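Local coordinates for adhesin (Streptococcus sanguinis SK1 = NCTC 7863, PDB 6VT2), which binds sialylated glycans through two Siglec-like modules set in tandem, probably attaching the streptococcus to sialoglycans of its host, at residues T9-V14 / F22-E27; I57-D62 / L76-Y81; N322-Y327 / S389-T394; G362-N367 / V378-P383. All blocks are in the same frame, centred on the assembly; numbering follows the deposited sequence.

Contact 1. Residues T9-V14 / F22-E27; sequences TLPQEV and FEFFVE
Thr-9 and Glu-27 form an antiparallel hydrogen-bonded pair, N of Thr-9 to O of Glu-27 at 2.8 Å and N of Glu-27 to O of Thr-9 at 2.9 Å, after which 9-14 parts from 22-27 and mainly side-chain packing spans the gap. The Thr-9 carbonyl also receives a CA-H contact from Val-26. At the outer end a water bridges OG1 of Thr-9 and, weakly, the Glu-27 carbonyl; beta-branched Thr-9 suits an exposed edge strand, its hydroxyl turned to solvent. The carboxylate of Glu-27 is engaged elsewhere, in a salt bridge with Arg-77.

Inward from the pair, Leu-10 and Val-26 lie side by side and point the same way, CB of Leu-10 resting 3.8 Å from CG2 of Val-26. Phe-24 is the central group. Its CB points toward 9-14, and its CG sits between the backbone N and the carbonyl carbon (chi1 65°). CG2 of Val-14 lies over the centre of one face in a CH-pi contact, 3.7 Å from the ring centroid and 14° off the normal. CG of Pro-11 comes within 3.5 Å of CD2 of Phe-24, the two side chains crossing obliquely. A proline serves well where the chain leaves the strand, since it has no N-H to offer and presents a compact apolar ring.

Beyond the turn Val-14 bonds through its backbone to strand 119-125, so the chain passes from one sheet of the Siglec-like beta sandwich to the other. Two backbone bonds thus fix the register at one end, while dispersion and CH-pi contacts pack the crossing between the sheets.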
# COMPACT_ATOMS: atom_id res chain seq x y z
N THR A 9 2.19 -1.50 -50.34
CA THR A 9 3.01 -1.88 -49.18
C THR A 9 2.06 -2.36 -48.05
O THR A 9 1.09 -1.71 -47.83
CB THR A 9 3.92 -0.77 -48.66
OG1 THR A 9 4.82 -0.50 -49.74
CG2 THR A 9 4.71 -1.21 -47.46
N LEU A 10 2.25 -3.59 -47.58
CA LEU A 10 1.30 -4.11 -46.56
C LEU A 10 1.98 -5.21 -45.75
O LEU A 10 2.94 -5.74 -46.23
CB LEU A 10 0.03 -4.60 -47.24
CG LEU A 10 0.10 -5.98 -47.87
CD1 LEU A 10 -1.30 -6.42 -48.25
CD2 LEU A 10 1.00 -5.98 -49.08
N PRO A 11 1.51 -5.51 -44.53
CA PRO A 11 2.14 -6.54 -43.74
C PRO A 11 1.88 -7.91 -44.36
O PRO A 11 0.87 -8.09 -44.84
CB PRO A 11 1.44 -6.52 -42.38
CG PRO A 11 0.23 -5.67 -42.58
CD PRO A 11 0.51 -4.77 -43.77
N GLN A 12 2.85 -8.81 -44.25
CA GLN A 12 2.67 -10.14 -44.86
C GLN A 12 1.83 -10.99 -43.91
O GLN A 12 1.22 -11.92 -44.35
CB GLN A 12 3.92 -10.98 -45.14
CG GLN A 12 5.29 -10.35 -45.19
CD GLN A 12 6.34 -11.44 -45.01
OE1 GLN A 12 6.54 -12.22 -45.91
NE2 GLN A 12 6.95 -11.56 -43.83
N GLU A 13 1.93 -10.72 -42.64
CA GLU A 13 1.17 -11.52 -41.68
C GLU A 13 0.53 -10.58 -40.66
O GLU A 13 1.20 -9.72 -40.20
CB GLU A 13 2.06 -12.51 -40.95
CG GLU A 13 1.33 -13.34 -39.96
CD GLU A 13 2.30 -14.15 -39.18
OE1 GLU A 13 3.00 -13.57 -38.38
OE2 GLU A 13 2.37 -15.36 -39.39
N VAL A 14 -0.71 -10.82 -40.33
CA VAL A 14 -1.39 -10.00 -39.33
C VAL A 14 -1.97 -11.00 -38.33
O VAL A 14 -2.76 -11.81 -38.74
CB VAL A 14 -2.50 -9.16 -39.95
CG1 VAL A 14 -3.24 -8.42 -38.86
CG2 VAL A 14 -1.91 -8.19 -40.96
N PHE A 22 -9.37 -6.19 -35.02
CA PHE A 22 -8.03 -6.12 -35.62
C PHE A 22 -8.07 -4.97 -36.62
O PHE A 22 -9.10 -4.62 -37.04
CB PHE A 22 -7.59 -7.39 -36.35
CG PHE A 22 -8.46 -7.76 -37.52
CD1 PHE A 22 -9.61 -8.50 -37.32
CD2 PHE A 22 -8.14 -7.37 -38.81
CE1 PHE A 22 -10.43 -8.84 -38.38
CE2 PHE A 22 -8.96 -7.71 -39.87
CZ PHE A 22 -10.10 -8.45 -39.65
N GLU A 23 -6.90 -4.41 -36.89
CA GLU A 23 -6.79 -3.32 -37.87
C GLU A 23 -5.37 -3.28 -38.38
O GLU A 23 -4.49 -3.49 -37.58
CB GLU A 23 -7.15 -1.99 -37.22
CG GLU A 23 -6.75 -0.75 -37.98
CD GLU A 23 -6.96 0.45 -37.08
OE1 GLU A 23 -8.06 0.92 -37.03
OE2 GLU A 23 -6.03 0.84 -36.38
N PHE A 24 -5.19 -3.07 -39.66
CA PHE A 24 -3.84 -2.83 -40.20
C PHE A 24 -4.02 -1.94 -41.41
O PHE A 24 -5.07 -1.76 -41.78
CB PHE A 24 -3.09 -4.13 -40.52
CG PHE A 24 -3.67 -4.98 -41.61
CD1 PHE A 24 -4.66 -5.90 -41.33
CD2 PHE A 24 -3.17 -4.91 -42.89
CE1 PHE A 24 -5.14 -6.73 -42.32
CE2 PHE A 24 -3.66 -5.73 -43.88
CZ PHE A 24 -4.64 -6.64 -43.59
N PHE A 25 -2.95 -1.36 -41.92
CA PHE A 25 -3.05 -0.40 -43.03
C PHE A 25 -2.26 -0.90 -44.22
O PHE A 25 -1.26 -1.53 -44.03
CB PHE A 25 -2.63 0.97 -42.53
CG PHE A 25 -3.66 1.58 -41.62
CD1 PHE A 25 -4.74 2.26 -42.14
CD2 PHE A 25 -3.58 1.39 -40.26
CE1 PHE A 25 -5.70 2.79 -41.31
CE2 PHE A 25 -4.55 1.92 -39.43
CZ PHE A 25 -5.60 2.62 -39.95
N VAL A 26 -2.79 -0.61 -45.38
CA VAL A 26 -2.11 -0.93 -46.64
C VAL A 26 -1.76 0.45 -47.20
O VAL A 26 -2.48 1.29 -47.01
CB VAL A 26 -3.03 -1.71 -47.59
CG1 VAL A 26 -2.43 -1.78 -48.98
CG2 VAL A 26 -3.40 -3.09 -47.04
N GLU A 27 -0.58 0.64 -47.72
CA GLU A 27 -0.16 1.95 -48.27
C GLU A 27 0.08 1.77 -49.76
O GLU A 27 0.67 0.79 -50.10
CB GLU A 27 1.06 2.49 -47.55
CG GLU A 27 0.75 3.06 -46.18
CD GLU A 27 1.84 3.99 -45.66
OE1 GLU A 27 2.98 3.83 -46.08
OE2 GLU A 27 1.53 4.87 -44.87
O HOH W 1 3.38 1.86 -51.10

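Contact 2. Residues I57-D62 / L76-Y81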
# COMPACT_ATOMS: atom_id res chain seq x y z
N ILE A 57 -14.01 -9.65 -42.57
CA ILE A 57 -12.85 -8.91 -43.02
C ILE A 57 -13.39 -7.73 -43.81
O ILE A 57 -14.07 -7.92 -44.82
CB ILE A 57 -11.93 -9.76 -43.87
CG1 ILE A 57 -11.41 -10.94 -43.09
CG2 ILE A 57 -10.76 -8.86 -44.37
CD1 ILE A 57 -10.51 -11.88 -43.99
N ARG A 58 -13.12 -6.51 -43.35
CA ARG A 58 -13.66 -5.30 -43.95
C ARG A 58 -12.49 -4.41 -44.34
O ARG A 58 -11.44 -4.57 -43.88
CB ARG A 58 -14.53 -4.60 -42.91
CG ARG A 58 -15.63 -5.52 -42.44
CD ARG A 58 -16.50 -4.87 -41.40
NE ARG A 58 -17.20 -3.73 -41.95
CZ ARG A 58 -17.81 -2.82 -41.21
NH1 ARG A 58 -17.85 -2.97 -39.90
NH2 ARG A 58 -18.42 -1.79 -41.76
N TYR A 59 -12.77 -3.53 -45.26
CA TYR A 59 -11.75 -2.57 -45.64
C TYR A 59 -12.36 -1.27 -46.10
O TYR A 59 -13.44 -1.26 -46.56
CB TYR A 59 -10.73 -3.10 -46.63
CG TYR A 59 -11.29 -3.43 -47.97
CD1 TYR A 59 -12.00 -4.58 -48.19
CD2 TYR A 59 -11.02 -2.62 -49.05
CE1 TYR A 59 -12.49 -4.89 -49.44
CE2 TYR A 59 -11.49 -2.92 -50.30
CZ TYR A 59 -12.22 -4.06 -50.50
OH TYR A 59 -12.64 -4.31 -51.76
N SER A 60 -11.56 -0.23 -46.00
CA SER A 60 -12.03 1.09 -46.42
C SER A 60 -10.85 1.93 -46.84
O SER A 60 -9.83 1.82 -46.30
CB SER A 60 -12.78 1.75 -45.32
OG SER A 60 -11.94 2.02 -44.26
N THR A 61 -11.06 2.77 -47.83
CA THR A 61 -10.02 3.68 -48.23
C THR A 61 -10.60 5.08 -48.38
O THR A 61 -11.35 5.29 -49.26
CB THR A 61 -9.45 3.30 -49.57
OG1 THR A 61 -9.07 1.94 -49.53
CG2 THR A 61 -8.25 4.16 -49.92
N ASP A 62 -10.23 5.97 -47.50
CA ASP A 62 -10.65 7.36 -47.66
C ASP A 62 -9.86 7.89 -48.86
O ASP A 62 -8.85 7.41 -49.20
CB ASP A 62 -10.35 8.09 -46.36
CG ASP A 62 -11.15 7.59 -45.17
OD1 ASP A 62 -11.99 6.73 -45.33
OD2 ASP A 62 -10.84 8.02 -44.08
N LEU A 76 -1.57 6.61 -50.24
CA LEU A 76 -2.99 6.34 -50.07
C LEU A 76 -3.11 5.26 -49.00
O LEU A 76 -2.48 4.27 -49.14
CB LEU A 76 -3.55 5.83 -51.37
CG LEU A 76 -5.03 5.56 -51.26
CD1 LEU A 76 -5.79 6.83 -50.93
CD2 LEU A 76 -5.54 4.91 -52.51
N ARG A 77 -3.91 5.48 -47.97
CA ARG A 77 -4.02 4.53 -46.86
C ARG A 77 -5.32 3.74 -46.91
O ARG A 77 -6.34 4.32 -46.95
CB ARG A 77 -3.89 5.32 -45.57
CG ARG A 77 -2.42 5.50 -45.31
CD ARG A 77 -2.04 6.34 -44.18
NE ARG A 77 -2.35 5.74 -42.93
CZ ARG A 77 -1.70 4.85 -42.25
NH1 ARG A 77 -0.68 4.21 -42.76
NH2 ARG A 77 -2.15 4.58 -41.05
N THR A 78 -5.23 2.42 -46.87
CA THR A 78 -6.43 1.57 -46.88
C THR A 78 -6.47 0.88 -45.54
O THR A 78 -5.49 0.35 -45.17
CB THR A 78 -6.35 0.54 -47.99
OG1 THR A 78 -6.41 1.23 -49.23
CG2 THR A 78 -7.44 -0.49 -47.94
N ARG A 79 -7.58 0.99 -44.84
CA ARG A 79 -7.71 0.33 -43.56
C ARG A 79 -8.31 -1.06 -43.79
O ARG A 79 -9.29 -1.14 -44.41
CB ARG A 79 -8.66 1.14 -42.70
CG ARG A 79 -8.80 0.60 -41.28
CD ARG A 79 -10.02 1.26 -40.66
NE ARG A 79 -10.14 0.82 -39.30
CZ ARG A 79 -11.26 0.70 -38.68
NH1 ARG A 79 -11.26 0.24 -37.44
NH2 ARG A 79 -12.38 1.04 -39.24
N VAL A 80 -7.69 -2.10 -43.25
CA VAL A 80 -8.27 -3.47 -43.29
C VAL A 80 -8.55 -3.79 -41.82
O VAL A 80 -7.73 -3.58 -41.05
CB VAL A 80 -7.31 -4.46 -43.95
CG1 VAL A 80 -7.95 -5.83 -44.04
CG2 VAL A 80 -6.91 -4.01 -45.34
N TYR A 81 -9.76 -4.19 -41.51
CA TYR A 81 -10.17 -4.29 -40.10
C TYR A 81 -11.35 -5.24 -39.98
O TYR A 81 -11.93 -5.61 -40.90
CB TYR A 81 -10.59 -2.89 -39.61
CG TYR A 81 -11.80 -2.32 -40.30
CD1 TYR A 81 -11.75 -1.80 -41.58
CD2 TYR A 81 -13.02 -2.33 -39.67
CE1 TYR A 81 -12.89 -1.34 -42.20
CE2 TYR A 81 -14.16 -1.89 -40.27
CZ TYR A 81 -14.10 -1.34 -41.53
OH TYR A 81 -15.26 -0.90 -42.08
O HOH W 2 -15.64 -0.97 -44.72
O HOH W 3 -13.28 2.45 -41.83
O HOH W 4 -8.48 5.13 -45.26
O HOH W 5 -7.10 6.99 -47.59
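The ring of Tyr-81 lies between two arginines: CB of Arg-58 sits over one face, 3.8 Å from the centroid in a CH-pi contact, and NH2 of Arg-79 lies over the centre of the opposite face. Arg-58 bends at chi3 (64°), and its guanidinium, turned 49° from the ring plane, carries the Tyr-81 OH over one face. The same hydroxyl is hydrogen-bonded to a water, 2.7 Å from OH of Tyr-81, and that water donates to the Tyr-59 carbonyl. Long, flexible arginines suit this solvent-facing side because their methylenes and flat guanidinium can cover a ring while charge stays near water; Arg-79 further forms a salt bridge with Glu-23.

The strands are an antiparallel edge pair of the Siglec-like beta sandwich, 58-61 being outermost in its sheet. Hydrogen-bonded pairs Arg-58 with Tyr-81 and Ser-60 with Arg-79 flank the non-hydrogen-bonded pair Tyr-59 with Val-80.

On the other face, which carries Tyr-59, Thr-61, Thr-78 and Val-80, the threonines cross and join hydroxyl to hydroxyl, OG1 to OG1 at 2.8 Å. CG2 of Thr-61, anti to its backbone N, reaches CG of Leu-76 at 3.8 Å. Further along, CB of Tyr-59 packs on CG2 of Val-80, and CG2 of Ile-57 lies 4.1 Å from CG1 of Val-80.

Contact 3. Residues N322-Y327 / S389-T394. With CA (calcium ion), chain G.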
# COMPACT_ATOMS: atom_id res chain seq x y z
N ASN A 322 7.89 9.08 38.67
CA ASN A 322 7.52 10.32 39.31
C ASN A 322 7.75 11.45 38.34
O ASN A 322 8.70 11.43 37.56
CB ASN A 322 8.38 10.55 40.54
CG ASN A 322 8.16 9.56 41.60
OD1 ASN A 322 7.03 9.27 41.98
ND2 ASN A 322 9.22 9.01 42.10
N GLN A 323 6.96 12.49 38.49
CA GLN A 323 7.15 13.66 37.64
C GLN A 323 8.53 14.28 37.76
O GLN A 323 9.03 14.83 36.77
CB GLN A 323 6.08 14.71 37.93
CG GLN A 323 4.77 14.29 37.33
CD GLN A 323 3.69 15.29 37.53
OE1 GLN A 323 3.97 16.53 37.61
NE2 GLN A 323 2.45 14.82 37.65
N THR A 324 9.12 14.21 38.92
CA THR A 324 10.44 14.78 39.04
C THR A 324 11.41 14.12 38.09
O THR A 324 12.41 14.73 37.74
CB THR A 324 10.92 14.74 40.48
OG1 THR A 324 12.17 15.45 40.50
CG2 THR A 324 11.14 13.35 40.99
N ASP A 325 11.11 12.90 37.62
CA ASP A 325 12.01 12.25 36.70
C ASP A 325 12.00 12.91 35.33
O ASP A 325 12.96 12.73 34.56
CB ASP A 325 11.63 10.78 36.57
CG ASP A 325 11.89 9.98 37.77
OD1 ASP A 325 12.39 10.51 38.77
OD2 ASP A 325 11.53 8.77 37.74
N LYS A 326 10.98 13.69 34.98
CA LYS A 326 11.02 14.37 33.70
C LYS A 326 11.18 15.87 33.77
O LYS A 326 11.30 16.48 32.72
CB LYS A 326 9.77 14.07 32.89
CG LYS A 326 8.55 14.52 33.52
CD LYS A 326 7.31 14.36 32.52
CE LYS A 326 7.23 15.37 31.48
NZ LYS A 326 5.94 15.35 30.73
N TYR A 327 11.12 16.47 34.93
CA TYR A 327 11.25 17.91 35.08
C TYR A 327 12.54 18.26 35.79
O TYR A 327 12.88 17.65 36.80
CB TYR A 327 10.08 18.48 35.94
CG TYR A 327 8.79 18.35 35.18
CD1 TYR A 327 8.61 19.01 33.96
CD2 TYR A 327 7.76 17.57 35.65
CE1 TYR A 327 7.46 18.86 33.23
CE2 TYR A 327 6.63 17.40 34.92
CZ TYR A 327 6.46 18.06 33.72
OH TYR A 327 5.30 17.91 32.96
N SER A 389 5.60 8.08 47.52
CA SER A 389 6.30 8.25 46.24
C SER A 389 6.54 9.75 46.08
O SER A 389 5.80 10.53 45.45
CB SER A 389 5.48 7.66 45.09
OG SER A 389 6.30 7.50 43.95
N ARG A 390 7.57 10.22 46.76
CA ARG A 390 7.84 11.65 46.78
C ARG A 390 8.33 12.08 45.41
O ARG A 390 9.05 11.35 44.73
CB ARG A 390 8.88 11.97 47.85
CG ARG A 390 8.28 11.95 49.24
CD ARG A 390 9.43 11.77 50.27
NE ARG A 390 10.37 12.88 50.27
CZ ARG A 390 10.20 14.00 50.96
NH1 ARG A 390 11.12 14.94 50.91
NH2 ARG A 390 9.09 14.19 51.65
N SER A 391 7.89 13.24 44.97
CA SER A 391 8.20 13.73 43.65
C SER A 391 8.58 15.19 43.80
O SER A 391 7.71 16.07 43.80
CB SER A 391 6.99 13.55 42.74
OG SER A 391 7.33 13.89 41.42
N ARG A 392 9.88 15.42 43.86
CA ARG A 392 10.39 16.71 44.31
C ARG A 392 11.72 16.99 43.65
O ARG A 392 12.38 16.07 43.13
CB ARG A 392 10.56 16.73 45.83
CG ARG A 392 9.28 16.55 46.57
CD ARG A 392 9.49 16.64 48.10
NE ARG A 392 8.22 16.36 48.68
CZ ARG A 392 7.73 16.89 49.78
NH1 ARG A 392 8.48 17.76 50.49
NH2 ARG A 392 6.52 16.60 50.16
N ASP A 393 12.11 18.27 43.68
CA ASP A 393 13.44 18.69 43.30
C ASP A 393 13.85 19.70 44.35
O ASP A 393 13.00 20.23 45.07
CB ASP A 393 13.51 19.28 41.90
CG ASP A 393 13.58 18.23 40.80
OD1 ASP A 393 14.36 17.29 40.96
OD2 ASP A 393 12.92 18.37 39.77
N THR A 394 15.14 19.93 44.46
CA THR A 394 15.68 20.94 45.36
C THR A 394 16.50 21.92 44.54
O THR A 394 17.31 21.51 43.71
CB THR A 394 16.55 20.31 46.43
OG1 THR A 394 15.77 19.42 47.23
CG2 THR A 394 17.14 21.47 47.34
CA CA G . 13.82 16.41 38.66
O HOH W 6 9.49 6.88 44.22
O HOH W 7 15.17 15.74 36.67
O HOH W 8 15.13 14.57 39.53
O HOH W 9 15.77 17.67 38.38
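OG1 of Thr-324 is gripped from two sides: it binds the calcium ion at 2.6 Å and donates a hydrogen bond to the carbonyl O of Arg-392 at 2.7 Å. The donor stands above the carbonyl plane, 58° out of it. With chi1 near -174° OG1 lies anti to the backbone N and beside the carbonyl carbon, which lets the residue chelate the metal through OG1 and its own O together. Threonine suits the place because one short side chain supplies both a ligand and a donor.

Asp-393 binds the calcium from the facing strand through both carboxylate oxygens, OD1 at 2.5 Å and OD2 at 2.4 Å. The carbonyl O of Tyr-327 and three waters complete eight ligands. OD2 is also hydrogen-bonded to the hydroxyl of Tyr-382, a second-shell contact that probably helps to orient the carboxylate. The metal sits where the loop following strand 314-321 of the second Siglec-like module meets strand 392-395 of the Rib-like domain, and ties the two together.

Two serines make the remaining polar bonds between the segments. OG of Ser-391 accepts from N of Thr-324 at 3.1 Å, and is hydrogen-bonded as well to the carboxylate of Asp-384. OG of Ser-389 donates to OD1 of Asn-322 at 2.7 Å, in the carbonyl plane and on a lone pair. The amide of Asn-322 has its ND2 on a water that donates in turn to OG of Ser-389, closing a small ring. Small hydroxyl side chains fit here, where CA of Thr-324 and CA of Ser-391 are 5.2 Å apart.

Contact 4. Residues G362-N367 / V378-P383; sequences GNLPNN and VTVIYP
Leu-364 reaches from its loop toward strand 378-381. From CB the chain runs through CG, anti to the carbonyl carbon (chi1 -55°), to two methyls that make the contact. CD1 packs on CG1 of Val-380 at 4.0 Å. CD2 lies at the edge of the Tyr-382 ring, 3.6 Å from OH and 4.1 Å from CE1, the two side chains crossing at about a right angle. A branched leucine suits the position, since its two methyls can meet an aliphatic and an aromatic neighbour at once.

Pro-365 continues the row, its CD in the plane of the tyrosine ring and 3.9 Å from CE1 of Tyr-382. Beyond it the amide of Asn-367 lies across Pro-383, OD1 of Asn-367 3.4 Å from CG of Pro-383. A water donates to both the Asn-367 and Ile-381 carbonyls, linking the backbones, which share no direct hydrogen bond.

The edge-on packing probably helps to place the Tyr-382 ring beside the calcium site. The arrangement is that of a loop, entered from helix 346-360, folding over the end of a sheet strand in the Rib-like domain.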
# COMPACT_ATOMS: atom_id res chain seq x y z
N GLY A 362 6.30 27.66 31.87
CA GLY A 362 6.59 27.00 30.62
C GLY A 362 7.52 25.82 30.71
O GLY A 362 7.67 25.10 29.71
N ASN A 363 8.12 25.57 31.87
CA ASN A 363 9.01 24.44 32.08
C ASN A 363 8.41 23.43 33.04
O ASN A 363 8.18 22.30 32.66
CB ASN A 363 10.33 24.97 32.64
CG ASN A 363 11.28 23.87 33.00
OD1 ASN A 363 11.40 22.89 32.28
ND2 ASN A 363 11.93 24.01 34.15
N LEU A 364 8.15 23.81 34.26
CA LEU A 364 7.53 22.94 35.24
C LEU A 364 6.03 23.02 35.12
O LEU A 364 5.51 23.97 34.55
CB LEU A 364 7.95 23.37 36.63
CG LEU A 364 9.45 23.42 36.83
CD1 LEU A 364 9.78 23.84 38.25
CD2 LEU A 364 10.06 22.14 36.45
N PRO A 365 5.33 22.05 35.70
CA PRO A 365 3.87 22.10 35.73
C PRO A 365 3.39 23.39 36.33
O PRO A 365 4.02 23.94 37.23
CB PRO A 365 3.48 20.88 36.56
CG PRO A 365 4.60 19.95 36.36
CD PRO A 365 5.85 20.80 36.29
N ASN A 366 2.27 23.88 35.81
CA ASN A 366 1.72 25.10 36.33
C ASN A 366 1.23 24.93 37.74
O ASN A 366 1.00 25.94 38.41
CB ASN A 366 0.57 25.58 35.48
CG ASN A 366 1.00 25.97 34.06
OD1 ASN A 366 2.06 26.52 33.83
ND2 ASN A 366 0.18 25.67 33.13
N ASN A 367 1.07 23.67 38.20
CA ASN A 367 0.62 23.39 39.58
C ASN A 367 1.74 22.79 40.43
O ASN A 367 1.49 22.10 41.34
CB ASN A 367 -0.66 22.57 39.62
CG ASN A 367 -0.53 21.22 38.98
OD1 ASN A 367 0.30 21.04 38.15
ND2 ASN A 367 -1.41 20.33 39.33
N VAL A 378 15.13 25.87 47.86
CA VAL A 378 13.76 25.80 47.42
C VAL A 378 13.44 24.35 47.15
O VAL A 378 14.14 23.68 46.39
CB VAL A 378 13.51 26.66 46.18
CG1 VAL A 378 12.00 26.51 45.80
CG2 VAL A 378 13.83 28.07 46.45
N THR A 379 12.42 23.86 47.82
CA THR A 379 11.86 22.55 47.51
C THR A 379 10.78 22.72 46.47
O THR A 379 9.85 23.49 46.68
CB THR A 379 11.27 21.90 48.74
OG1 THR A 379 12.28 21.86 49.74
CG2 THR A 379 10.84 20.46 48.42
N VAL A 380 10.90 22.00 45.37
CA VAL A 380 9.93 22.00 44.30
C VAL A 380 9.15 20.70 44.45
O VAL A 380 9.72 19.61 44.41
CB VAL A 380 10.64 22.05 42.95
CG1 VAL A 380 9.68 22.02 41.82
CG2 VAL A 380 11.54 23.28 42.84
N ILE A 381 7.84 20.82 44.62
CA ILE A 381 6.98 19.67 44.84
C ILE A 381 6.02 19.53 43.67
O ILE A 381 5.20 20.42 43.40
CB ILE A 381 6.23 19.80 46.16
CG1 ILE A 381 7.22 20.05 47.33
CG2 ILE A 381 5.38 18.61 46.35
CD1 ILE A 381 6.48 20.29 48.64
N TYR A 382 6.16 18.43 42.96
CA TYR A 382 5.36 18.17 41.78
C TYR A 382 4.05 17.58 42.21
O TYR A 382 3.92 17.06 43.31
CB TYR A 382 6.09 17.21 40.87
CG TYR A 382 7.34 17.80 40.35
CD1 TYR A 382 7.29 18.70 39.31
CD2 TYR A 382 8.56 17.49 40.91
CE1 TYR A 382 8.42 19.31 38.85
CE2 TYR A 382 9.70 18.08 40.43
CZ TYR A 382 9.62 19.00 39.46
OH TYR A 382 10.75 19.63 38.99
N PRO A 383 3.03 17.69 41.38
CA PRO A 383 1.67 17.39 41.84
C PRO A 383 1.39 15.90 42.04
O PRO A 383 0.31 15.57 42.54
CB PRO A 383 0.80 18.02 40.75
CG PRO A 383 1.64 18.28 39.64
CD PRO A 383 3.03 18.50 40.17
O HOH W 10 2.54 20.40 43.02

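Contacts 1 and 2 share one sheet of the first Siglec-like module: strands 21-29 and 76-83 are neighbours in it, so Phe-24 and Val-26 bond through their backbones to Val-80 and Thr-78. Contacts 3 and 4 adjoin at the far end of the chain, the centre of contact 3 about 87 Å from that of contact 1; contact 4 is nested within the loop that contact 3 closes. All four are only partly buried. Phe-24, Val-26 and Val-80 give contacts 1 and 2 a common apolar interior, whereas contact 2 has arginine-aromatic packing on its more exposed side. Contact 3 relies on metal and hydroxyl chemistry at a domain junction, contact 4 on apolar loop packing.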